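Local coordinates for RILP-like protein 2 (Mus musculus, PDB 4KP3) that helps shape dendritic spines and neuronal form and takes part in transporting proteins, including out of primary cilia, the part modelled being its dimerising RH1 domain, at residues R46-L51 against R59-I64; L25-L30 against T34-D39. All coordinates share one frame; numbering follows the deposited sequence.

Contact 1. Residues R46-L51 against R59-I64; sequences RELMAL and RLQFKI
Leu48 is the residue of 46-51 that bridges to the neighbouring helix, meeting Leu60, Gln61 and Ile64. Two charged residues come before it and look elsewhere: Arg46 forms a salt bridge with Glu20 of the same chain, and Glu47 pairs with Lys63 of the second subunit. At Leu48 the helices are closely spaced, with its CA 6.6 Å from the CA of Gln61. The side chain leaves with CG anti to the carbonyl carbon (chi1 -79°), which points CG, and with it the two methyls, toward helix 55-100. It meets Ile64 tip to tip: Ile64 CD1 sits in the fork of the leucine, 3.7 Å from Leu48 CD1 and 3.8 Å from Leu48 CD2. Ile64 presents that methyl on an extended branch, its CD1 anti to CA (chi2 169°). Helices 34-49 and 55-100 run antiparallel here as a helical hairpin of the RH1 domain, and a second copy of the protein packs against it, with Leu48 also on Leu60 of the second subunit and Ile64 on its own counterpart there. Within the hairpin the leucine methyls have separate flanking partners. Leu48 CD1 lies against the aliphatic stem of Gln61, at 3.9 Å from CG and 4.1 Å from CB, while the amide extends past it. Leu48 CD2 reaches Leu60 CD2 at 4.2 Å, the two side chains crossing at about a right angle. An alanine here would remove both methyls and would probably leave Ile64 CD1 without its fork and the Gln61 stem without this apolar neighbour, opening a gap between the helices. Farther along, the Leu51 N to Leu48 O backbone hydrogen bond, 3.0 Å long, ties the chain back to the leucine.

Contact 2. Residues L25-L30 against T34-D39; sequences LAKSPL and TDDVYD
Lys27 and Asp36 form a salt bridge that joins the loop after helix 22-25 to the opening turns of helix 34-49, a side-chain link near the N-terminal end of the modelled RH1 region. From CB, the lysine chain sets out toward the helix with chi1 at -108°, away from the staggered positions, and then runs extended through CG. CD is the first atom to meet the carboxylate, lying 3.2 Å from Asp36 OD2. CE follows at 3.5 Å from Asp36 OD2, so the aliphatic end of the lysine brushes past the oxygen before its ammonium binds it. The two side chains cross at about a right angle. Asp36 has CG anti to its carbonyl carbon (chi1 -68°), which holds the carboxylate beside its own backbone N and near the helix start; there the same OD2 also accepts a hydrogen bond from Thr33 N. Shared between a charged donor and a backbone amide, OD2 links the lysine to the chain just ahead of the helix. Arg66 of the second subunit hydrogen-bonds to the carbonyl oxygens of Leu25 and Lys27. At its tip, Lys27 NZ donates to the syn lone pair of Asp36 OD2 across 2.7 Å, while Asp36 OD1 stays 4.0 Å from Lys27 NZ.

In the fold
Contact 2 comes first along the chain and contact 1 follows, and helix 34-49 serves both: Asp36, near its beginning, is tied to the preceding loop, and Leu48, near its far end, packs on helix 55-100. The contact centres lie about 19 Å apart; their nearest atoms are about 7 Å apart, so the two do not meet. They differ in character, contact 1 being a buried apolar seam and contact 2 a charged link at the surface. Both fall within the RH1 domain and both adjoin the second subunit. Both regions thus lie at or beside the dimer interface, consistent with the protein's dimerization activity.

Contact 1. Residues R46-L51 against R59-I64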
loop_
_atom_site.group_PDB
_atom_site.type_symbol
_atom_site.label_atom_id
_atom_site.label_comp_id
_atom_site.label_asym_id
_atom_site.label_seq_id
_atom_site.Cartn_x
_atom_site.Cartn_y
_atom_site.Cartn_z
ATOM N N ARG E 46 5.025 9.012 1.557
ATOM C CA ARG E 46 5.799 9.807 0.605
ATOM C C ARG E 46 5.631 9.292 -0.814
ATOM O O ARG E 46 5.433 10.061 -1.755
ATOM C CB ARG E 46 7.291 9.785 0.957
ATOM C CG ARG E 46 7.681 10.587 2.177
ATOM C CD ARG E 46 9.187 10.822 2.203
ATOM N NE ARG E 46 9.945 9.614 1.880
ATOM C CZ ARG E 46 11.071 9.247 2.485
ATOM N NH1 ARG E 46 11.578 9.994 3.458
ATOM N NH2 ARG E 46 11.690 8.133 2.119
ATOM N N GLU E 47 5.723 7.979 -0.966
ATOM C CA GLU E 47 5.642 7.378 -2.286
ATOM C C GLU E 47 4.247 7.532 -2.881
ATOM O O GLU E 47 4.105 7.783 -4.077
ATOM C CB GLU E 47 6.103 5.927 -2.235
ATOM C CG GLU E 47 7.565 5.827 -1.844
ATOM C CD GLU E 47 8.097 4.415 -1.872
ATOM O OE1 GLU E 47 7.487 3.557 -2.541
ATOM O OE2 GLU E 47 9.134 4.165 -1.224
ATOM N N LEU E 48 3.225 7.416 -2.038
ATOM C CA LEU E 48 1.853 7.669 -2.473
ATOM C C LEU E 48 1.664 9.129 -2.877
ATOM O O LEU E 48 1.060 9.420 -3.908
ATOM C CB LEU E 48 0.856 7.297 -1.372
ATOM C CG LEU E 48 0.540 5.812 -1.206
ATOM C CD1 LEU E 48 -0.065 5.550 0.160
ATOM C CD2 LEU E 48 -0.402 5.346 -2.308
ATOM N N MET E 49 2.184 10.038 -2.056
ATOM C CA MET E 49 2.089 11.471 -2.323
ATOM C C MET E 49 2.784 11.853 -3.627
ATOM O O MET E 49 2.282 12.673 -4.392
ATOM C CB MET E 49 2.675 12.273 -1.152
ATOM C CG MET E 49 2.685 13.782 -1.359
ATOM S SD MET E 49 3.333 14.682 0.066
ATOM C CE MET E 49 5.035 14.119 0.096
ATOM N N ALA E 50 3.936 11.242 -3.884
ATOM C CA ALA E 50 4.676 11.509 -5.111
ATOM C C ALA E 50 3.953 11.004 -6.369
ATOM O O ALA E 50 4.409 11.248 -7.484
ATOM C CB ALA E 50 6.075 10.923 -5.025
ATOM N N LEU E 51 2.839 10.296 -6.197
ATOM C CA LEU E 51 2.084 9.797 -7.349
ATOM C C LEU E 51 0.987 10.752 -7.804
ATOM O O LEU E 51 0.338 10.517 -8.826
ATOM C CB LEU E 51 1.484 8.423 -7.069
ATOM C CG LEU E 51 2.473 7.269 -6.965
ATOM C CD1 LEU E 51 1.713 5.980 -6.735
ATOM C CD2 LEU E 51 3.327 7.185 -8.216
ATOM N N ARG E 59 -7.880 6.908 -3.161
ATOM C CA ARG E 59 -8.633 5.754 -2.672
ATOM C C ARG E 59 -7.692 4.649 -2.217
ATOM O O ARG E 59 -7.904 4.035 -1.170
ATOM C CB ARG E 59 -9.584 5.223 -3.743
ATOM C CG ARG E 59 -10.805 6.092 -3.942
ATOM C CD ARG E 59 -11.709 5.559 -5.034
ATOM N NE ARG E 59 -12.598 6.607 -5.528
ATOM C CZ ARG E 59 -13.515 6.430 -6.470
ATOM N NH1 ARG E 59 -13.675 5.237 -7.024
ATOM N NH2 ARG E 59 -14.275 7.447 -6.857
ATOM N N LEU E 60 -6.650 4.403 -3.003
ATOM C CA LEU E 60 -5.621 3.437 -2.626
ATOM C C LEU E 60 -4.902 3.881 -1.348
ATOM O O LEU E 60 -4.602 3.066 -0.474
ATOM C CB LEU E 60 -4.612 3.256 -3.762
ATOM C CG LEU E 60 -3.422 2.340 -3.465
ATOM C CD1 LEU E 60 -3.882 0.900 -3.271
ATOM C CD2 LEU E 60 -2.388 2.437 -4.569
ATOM N N GLN E 61 -4.647 5.181 -1.241
ATOM C CA GLN E 61 -3.972 5.744 -0.074
ATOM C C GLN E 61 -4.717 5.435 1.225
ATOM O O GLN E 61 -4.139 4.904 2.175
ATOM C CB GLN E 61 -3.803 7.256 -0.240
ATOM C CG GLN E 61 -3.012 7.947 0.861
ATOM C CD GLN E 61 -3.035 9.460 0.707
ATOM O OE1 GLN E 61 -4.087 10.049 0.465
ATOM N NE2 GLN E 61 -1.870 10.092 0.828
ATOM N N PHE E 62 -6.006 5.748 1.260
ATOM C CA PHE E 62 -6.797 5.493 2.457
ATOM C C PHE E 62 -7.032 4.011 2.707
ATOM O O PHE E 62 -7.297 3.600 3.838
ATOM C CB PHE E 62 -8.102 6.286 2.428
ATOM C CG PHE E 62 -7.901 7.746 2.701
ATOM C CD1 PHE E 62 -7.646 8.186 3.992
ATOM C CD2 PHE E 62 -7.916 8.672 1.672
ATOM C CE1 PHE E 62 -7.438 9.531 4.254
ATOM C CE2 PHE E 62 -7.707 10.014 1.928
ATOM C CZ PHE E 62 -7.469 10.446 3.221
ATOM N N LYS E 63 -6.910 3.210 1.653
ATOM C CA LYS E 63 -6.986 1.762 1.784
ATOM C C LYS E 63 -5.708 1.252 2.459
ATOM O O LYS E 63 -5.757 0.403 3.351
ATOM C CB LYS E 63 -7.193 1.121 0.408
ATOM C CG LYS E 63 -7.622 -0.324 0.448
ATOM C CD LYS E 63 -8.446 -0.690 -0.783
ATOM C CE LYS E 63 -9.676 0.199 -0.901
ATOM N NZ LYS E 63 -10.555 -0.191 -2.040
ATOM N N ILE E 64 -4.569 1.800 2.044
ATOM C CA ILE E 64 -3.287 1.503 2.679
ATOM C C ILE E 64 -3.242 2.003 4.128
ATOM O O ILE E 64 -2.643 1.357 4.988
ATOM C CB ILE E 64 -2.106 2.077 1.860
ATOM C CG1 ILE E 64 -2.033 1.389 0.497
ATOM C CG2 ILE E 64 -0.782 1.904 2.592
ATOM C CD1 ILE E 64 -1.076 2.055 -0.462
#

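Contact 2. Residues L25-L30 against T34-D39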
loop_
_atom_site.group_PDB
_atom_site.type_symbol
_atom_site.label_atom_id
_atom_site.label_comp_id
_atom_site.label_asym_id
_atom_site.label_seq_id
_atom_site.Cartn_x
_atom_site.Cartn_y
_atom_site.Cartn_z
ATOM N N LEU E 25 11.152 -2.722 7.222
ATOM C CA LEU E 25 10.702 -3.690 6.225
ATOM C C LEU E 25 11.484 -5.003 6.276
ATOM O O LEU E 25 10.956 -6.058 5.931
ATOM C CB LEU E 25 10.801 -3.097 4.818
ATOM C CG LEU E 25 9.926 -1.890 4.464
ATOM C CD1 LEU E 25 10.208 -1.448 3.040
ATOM C CD2 LEU E 25 8.456 -2.216 4.630
ATOM N N ALA E 26 12.740 -4.932 6.706
ATOM C CA ALA E 26 13.615 -6.102 6.724
ATOM C C ALA E 26 13.429 -6.935 7.984
ATOM O O ALA E 26 13.929 -8.057 8.079
ATOM C CB ALA E 26 15.068 -5.682 6.587
ATOM N N LYS E 27 12.715 -6.379 8.954
ATOM C CA LYS E 27 12.529 -7.052 10.230
ATOM C C LYS E 27 11.602 -8.246 10.101
ATOM O O LYS E 27 10.793 -8.327 9.174
ATOM C CB LYS E 27 11.988 -6.077 11.273
ATOM C CG LYS E 27 13.003 -5.674 12.325
ATOM C CD LYS E 27 12.428 -4.633 13.262
ATOM C CE LYS E 27 13.130 -4.641 14.607
ATOM N NZ LYS E 27 12.503 -3.680 15.557
ATOM N N SER E 28 11.740 -9.186 11.026
ATOM C CA SER E 28 10.787 -10.277 11.135
ATOM C C SER E 28 9.505 -9.686 11.714
ATOM O O SER E 28 9.567 -8.887 12.647
ATOM C CB SER E 28 11.335 -11.367 12.050
ATOM O OG SER E 28 10.675 -12.598 11.817
ATOM N N PRO E 29 8.346 -10.054 11.146
ATOM C CA PRO E 29 7.049 -9.490 11.535
ATOM C C PRO E 29 6.760 -9.581 13.022
ATOM O O PRO E 29 6.198 -8.647 13.603
ATOM C CB PRO E 29 6.052 -10.339 10.760
ATOM C CG PRO E 29 6.802 -10.802 9.571
ATOM C CD PRO E 29 8.220 -11.005 10.031
ATOM N N LEU E 30 7.145 -10.689 13.642
ATOM C CA LEU E 30 6.865 -10.890 15.063
ATOM C C LEU E 30 7.770 -10.026 15.935
ATOM O O LEU E 30 7.697 -10.085 17.163
ATOM C CB LEU E 30 6.995 -12.363 15.438
ATOM C CG LEU E 30 5.874 -13.247 14.879
ATOM C CD1 LEU E 30 6.092 -14.684 15.309
ATOM C CD2 LEU E 30 4.515 -12.745 15.338
ATOM N N THR E 34 5.550 -0.826 17.289
ATOM C CA THR E 34 4.625 0.161 16.734
ATOM C C THR E 34 5.393 1.321 16.091
ATOM O O THR E 34 4.912 1.933 15.137
ATOM C CB THR E 34 3.606 0.683 17.778
ATOM O OG1 THR E 34 4.297 1.155 18.938
ATOM C CG2 THR E 34 2.637 -0.421 18.185
ATOM N N ASP E 35 6.590 1.602 16.603
ATOM C CA ASP E 35 7.477 2.589 15.985
ATOM C C ASP E 35 7.864 2.189 14.560
ATOM O O ASP E 35 7.885 3.031 13.661
ATOM C CB ASP E 35 8.741 2.794 16.823
ATOM C CG ASP E 35 8.499 3.659 18.045
ATOM O OD1 ASP E 35 7.551 4.471 18.016
ATOM O OD2 ASP E 35 9.260 3.531 19.029
ATOM N N ASP E 36 8.173 0.907 14.363
ATOM C CA ASP E 36 8.513 0.393 13.037
ATOM C C ASP E 36 7.360 0.577 12.057
ATOM O O ASP E 36 7.569 0.912 10.893
ATOM C CB ASP E 36 8.895 -1.085 13.104
ATOM C CG ASP E 36 10.193 -1.320 13.845
ATOM O OD1 ASP E 36 11.040 -0.403 13.873
ATOM O OD2 ASP E 36 10.366 -2.428 14.394
ATOM N N VAL E 37 6.142 0.362 12.540
ATOM C CA VAL E 37 4.951 0.536 11.717
ATOM C C VAL E 37 4.810 2.005 11.312
ATOM O O VAL E 37 4.555 2.319 10.148
ATOM C CB VAL E 37 3.685 0.053 12.464
ATOM C CG1 VAL E 37 2.428 0.347 11.662
ATOM C CG2 VAL E 37 3.791 -1.429 12.777
ATOM N N TYR E 38 4.993 2.898 12.281
ATOM C CA TYR E 38 4.966 4.339 12.030
ATOM C C TYR E 38 6.004 4.761 10.987
ATOM O O TYR E 38 5.734 5.611 10.138
ATOM C CB TYR E 38 5.192 5.112 13.331
ATOM C CG TYR E 38 4.189 4.792 14.415
ATOM C CD1 TYR E 38 2.917 4.336 14.097
ATOM C CD2 TYR E 38 4.517 4.935 15.757
ATOM C CE1 TYR E 38 2.000 4.037 15.077
ATOM C CE2 TYR E 38 3.604 4.638 16.749
ATOM C CZ TYR E 38 2.345 4.190 16.403
ATOM O OH TYR E 38 1.428 3.891 17.384
ATOM N N ASP E 39 7.188 4.159 11.057
ATOM C CA ASP E 39 8.249 4.443 10.095
ATOM C C ASP E 39 7.840 4.034 8.682
ATOM O O ASP E 39 7.957 4.825 7.747
ATOM C CB ASP E 39 9.552 3.738 10.490
ATOM C CG ASP E 39 10.217 4.372 11.698
ATOM O OD1 ASP E 39 9.850 5.511 12.058
ATOM O OD2 ASP E 39 11.116 3.733 12.283
#